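Local coordinates for CELL WALL surface anchor family protein (Streptococcus pneumoniae, PDB 2WW8) that probably mediates attachment of the bacterium to host cells as the adhesin carried by the pneumococcal pilus, at residues S592-T597 and G665-T670. Numbering follows the deposited sequence.
Sequences SIENGT and GLYLGT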
ATOM      1  N   SER A 592      10.675  -2.527 -18.336  1.00 11.30           N
ATOM      2  CA  SER A 592      10.909  -1.110 -18.118  1.00 13.37           C
ATOM      3  C   SER A 592      12.028  -0.851 -17.102  1.00 14.04           C
ATOM      4  O   SER A 592      12.657   0.219 -17.151  1.00 15.83           O
ATOM      5  CB  SER A 592       9.649  -0.468 -17.572  1.00 12.73           C
ATOM      6  OG  SER A 592       9.421  -1.022 -16.285  1.00 13.69           O
ATOM      7  N   ILE A 593      12.254  -1.787 -16.182  1.00 12.63           N
ATOM      8  CA  ILE A 593      13.336  -1.659 -15.193  1.00 14.73           C
ATOM      9  C   ILE A 593      14.401  -2.675 -15.560  1.00 14.86           C
ATOM     10  O   ILE A 593      14.181  -3.886 -15.532  1.00 14.47           O
ATOM     11  CB  ILE A 593      12.837  -1.735 -13.765  1.00 15.12           C
ATOM     12  CG1 ILE A 593      11.880  -0.556 -13.551  1.00 14.81           C
ATOM     13  CG2 ILE A 593      14.043  -1.732 -12.721  1.00 13.36           C
ATOM     14  CD1 ILE A 593      11.019  -0.787 -12.343  1.00 17.41           C
ATOM     15  N   GLU A 594      15.528  -2.160 -16.021  1.00 13.80           N
ATOM     16  CA  GLU A 594      16.547  -3.053 -16.505  1.00 14.43           C
ATOM     17  C   GLU A 594      17.944  -2.643 -15.974  1.00 12.17           C
ATOM     18  O   GLU A 594      18.494  -1.667 -16.448  1.00 11.87           O
ATOM     19  CB  GLU A 594      16.474  -3.051 -18.030  1.00 17.01           C
ATOM     20  CG  GLU A 594      17.729  -3.716 -18.495  1.00 20.87           C
ATOM     21  CD  GLU A 594      17.563  -4.576 -19.684  1.00 32.76           C
ATOM     22  OE1 GLU A 594      17.111  -4.061 -20.752  1.00 34.84           O
ATOM     23  OE2 GLU A 594      17.963  -5.755 -19.506  1.00 36.84           O
ATOM     24  N   ASN A 595      18.464  -3.375 -14.985  1.00 12.24           N
ATOM     25  CA  ASN A 595      19.637  -3.058 -14.154  1.00 12.41           C
ATOM     26  C   ASN A 595      19.355  -1.658 -13.605  1.00 14.84           C
ATOM     27  O   ASN A 595      20.171  -0.746 -13.777  1.00 13.87           O
ATOM     28  CB  ASN A 595      20.921  -3.032 -15.009  1.00 11.36           C
ATOM     29  CG  ASN A 595      22.166  -2.988 -14.157  1.00 15.31           C
ATOM     30  OD1 ASN A 595      22.144  -3.333 -12.989  1.00 16.96           O
ATOM     31  ND2 ASN A 595      23.264  -2.520 -14.732  1.00 18.23           N
ATOM     32  N   GLY A 596      18.157  -1.498 -13.041  1.00 12.38           N
ATOM     33  CA  GLY A 596      17.796  -0.294 -12.306  1.00 15.54           C
ATOM     34  C   GLY A 596      18.483  -0.169 -10.952  1.00 15.79           C
ATOM     35  O   GLY A 596      18.897  -1.193 -10.366  1.00 17.21           O
ATOM     36  N   THR A 597      18.573   1.066 -10.475  1.00 13.44           N
ATOM     37  CA  THR A 597      19.212   1.417  -9.204  1.00 14.61           C
ATOM     38  C   THR A 597      18.332   2.301  -8.315  1.00 13.80           C
ATOM     39  O   THR A 597      17.797   3.335  -8.731  1.00 14.87           O
ATOM     40  CB  THR A 597      20.532   2.176  -9.551  1.00 16.51           C
ATOM     41  OG1 THR A 597      21.350   1.268 -10.308  1.00 18.51           O
ATOM     42  CG2 THR A 597      21.323   2.629  -8.312  1.00 14.00           C
ATOM     43  N   GLY A 665      20.994  -3.540  -9.629  1.00 13.94           N
ATOM     44  CA  GLY A 665      20.723  -4.801 -10.295  1.00 13.75           C
ATOM     45  C   GLY A 665      19.245  -5.159 -10.315  1.00 12.77           C
ATOM     46  O   GLY A 665      18.938  -6.322 -10.110  1.00 11.87           O
ATOM     47  N   LEU A 666      18.359  -4.181 -10.493  1.00 11.63           N
ATOM     48  CA  LEU A 666      16.924  -4.446 -10.533  1.00 12.44           C
ATOM     49  C   LEU A 666      16.492  -4.731 -11.958  1.00 11.21           C
ATOM     50  O   LEU A 666      16.787  -3.926 -12.835  1.00 12.54           O
ATOM     51  CB  LEU A 666      16.113  -3.204 -10.083  1.00 12.20           C
ATOM     52  CG  LEU A 666      16.433  -2.841  -8.592  1.00 18.34           C
ATOM     53  CD1 LEU A 666      15.693  -1.578  -8.071  1.00 16.30           C
ATOM     54  CD2 LEU A 666      16.038  -4.031  -7.736  1.00 17.72           C
ATOM     55  N   TYR A 667      15.727  -5.798 -12.164  1.00 13.21           N
ATOM     56  CA  TYR A 667      15.179  -6.192 -13.471  1.00 12.90           C
ATOM     57  C   TYR A 667      13.718  -6.581 -13.240  1.00 13.49           C
ATOM     58  O   TYR A 667      13.487  -7.625 -12.632  1.00 14.26           O
ATOM     59  CB  TYR A 667      15.957  -7.359 -14.103  1.00 13.19           C
ATOM     60  CG  TYR A 667      17.435  -7.097 -14.410  1.00 12.81           C
ATOM     61  CD1 TYR A 667      18.405  -7.117 -13.376  1.00 15.64           C
ATOM     62  CD2 TYR A 667      17.855  -6.847 -15.716  1.00 11.29           C
ATOM     63  CE1 TYR A 667      19.726  -6.881 -13.660  1.00 14.11           C
ATOM     64  CE2 TYR A 667      19.224  -6.637 -16.021  1.00 14.25           C
ATOM     65  CZ  TYR A 667      20.128  -6.637 -14.959  1.00 14.55           C
ATOM     66  OH  TYR A 667      21.489  -6.447 -15.173  1.00 17.91           O
ATOM     67  N   LEU A 668      12.764  -5.731 -13.620  1.00 12.53           N
ATOM     68  CA  LEU A 668      11.344  -5.898 -13.299  1.00 13.80           C
ATOM     69  C   LEU A 668      10.437  -5.507 -14.447  1.00 13.09           C
ATOM     70  O   LEU A 668      10.597  -4.414 -15.072  1.00 10.95           O
ATOM     71  CB  LEU A 668      10.976  -5.032 -12.088  1.00 14.32           C
ATOM     72  CG  LEU A 668      11.845  -5.318 -10.860  1.00 19.04           C
ATOM     73  CD1 LEU A 668      11.815  -4.135  -9.903  1.00 14.15           C
ATOM     74  CD2 LEU A 668      11.408  -6.628 -10.182  1.00 19.10           C
ATOM     75  N   GLY A 669       9.522  -6.444 -14.709  1.00 11.76           N
ATOM     76  CA  GLY A 669       8.402  -6.254 -15.605  1.00 12.12           C
ATOM     77  C   GLY A 669       7.094  -6.128 -14.858  1.00 12.67           C
ATOM     78  O   GLY A 669       7.043  -5.832 -13.662  1.00 12.66           O
ATOM     79  N   THR A 670       6.013  -6.311 -15.596  1.00 14.41           N
ATOM     80  CA  THR A 670       4.673  -6.138 -15.043  1.00 15.97           C
ATOM     81  C   THR A 670       4.469  -7.136 -13.901  1.00 16.08           C
ATOM     82  O   THR A 670       4.857  -8.282 -14.046  1.00 17.47           O
ATOM     83  CB  THR A 670       3.675  -6.411 -16.208  1.00 15.97           C
ATOM     84  OG1 THR A 670       3.688  -5.282 -17.102  1.00 14.49           O
ATOM     85  CG2 THR A 670       2.257  -6.664 -15.692  1.00 16.87           C
TER
HETATM   86  O   HOH W   1      22.061  -1.088 -11.047  1.00 14.31           O
HETATM   87  O   HOH W   2      23.194  -6.573 -13.202  1.00 15.52           O
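The ring of Y667 lies over the backbone of N595, whose backbone N sits 3.4 Å from the ring plane, over its centre. With CG anti to its own carbonyl carbon (chi1 -62°), the tyrosine folds across the corner of the chain at E594 and N595, carrying OH to 3.5 Å from N595 CB. N595, its CG anti to the backbone N, runs alongside in the same direction, its side-chain amide plane only 10° from that of the ring. E594 instead crosses obliquely, and its OE2 meets the ring edge in plane, 3.8 Å from Y667 CE2, with the carboxylate turned nearly perpendicular. The chain is placed against this ring face at a G1 beta bulge: N595, with its positive phi of 53°, and G596 both face L666 in this antiparallel pair of the Ig-like domain. G665 and L666 in turn both face G596, so G1 bulges meet from both strands. L666 O receives G596 N at 2.8 Å, on a lone pair, and G596 O accepts L666 N in return. Before the bulge in 592-597, I593 and L668 form a hydrogen-bonded pair; I593 O also receives a CA-H...O contact from Y667 CA. The other face of the sheet is apolar and buried: I593 CG2, anti to the backbone N, lies 3.7 Å from L666 CB, while I593 and L668 both rest on V210 of strand 203-218. Near the bulge one water takes the N-H of G665 and is hydrogen-bonded to N595 OD1 and T597 OG1, and a second water joins Y667 OH at 2.6 Å, with a weak bond to N595 OD1.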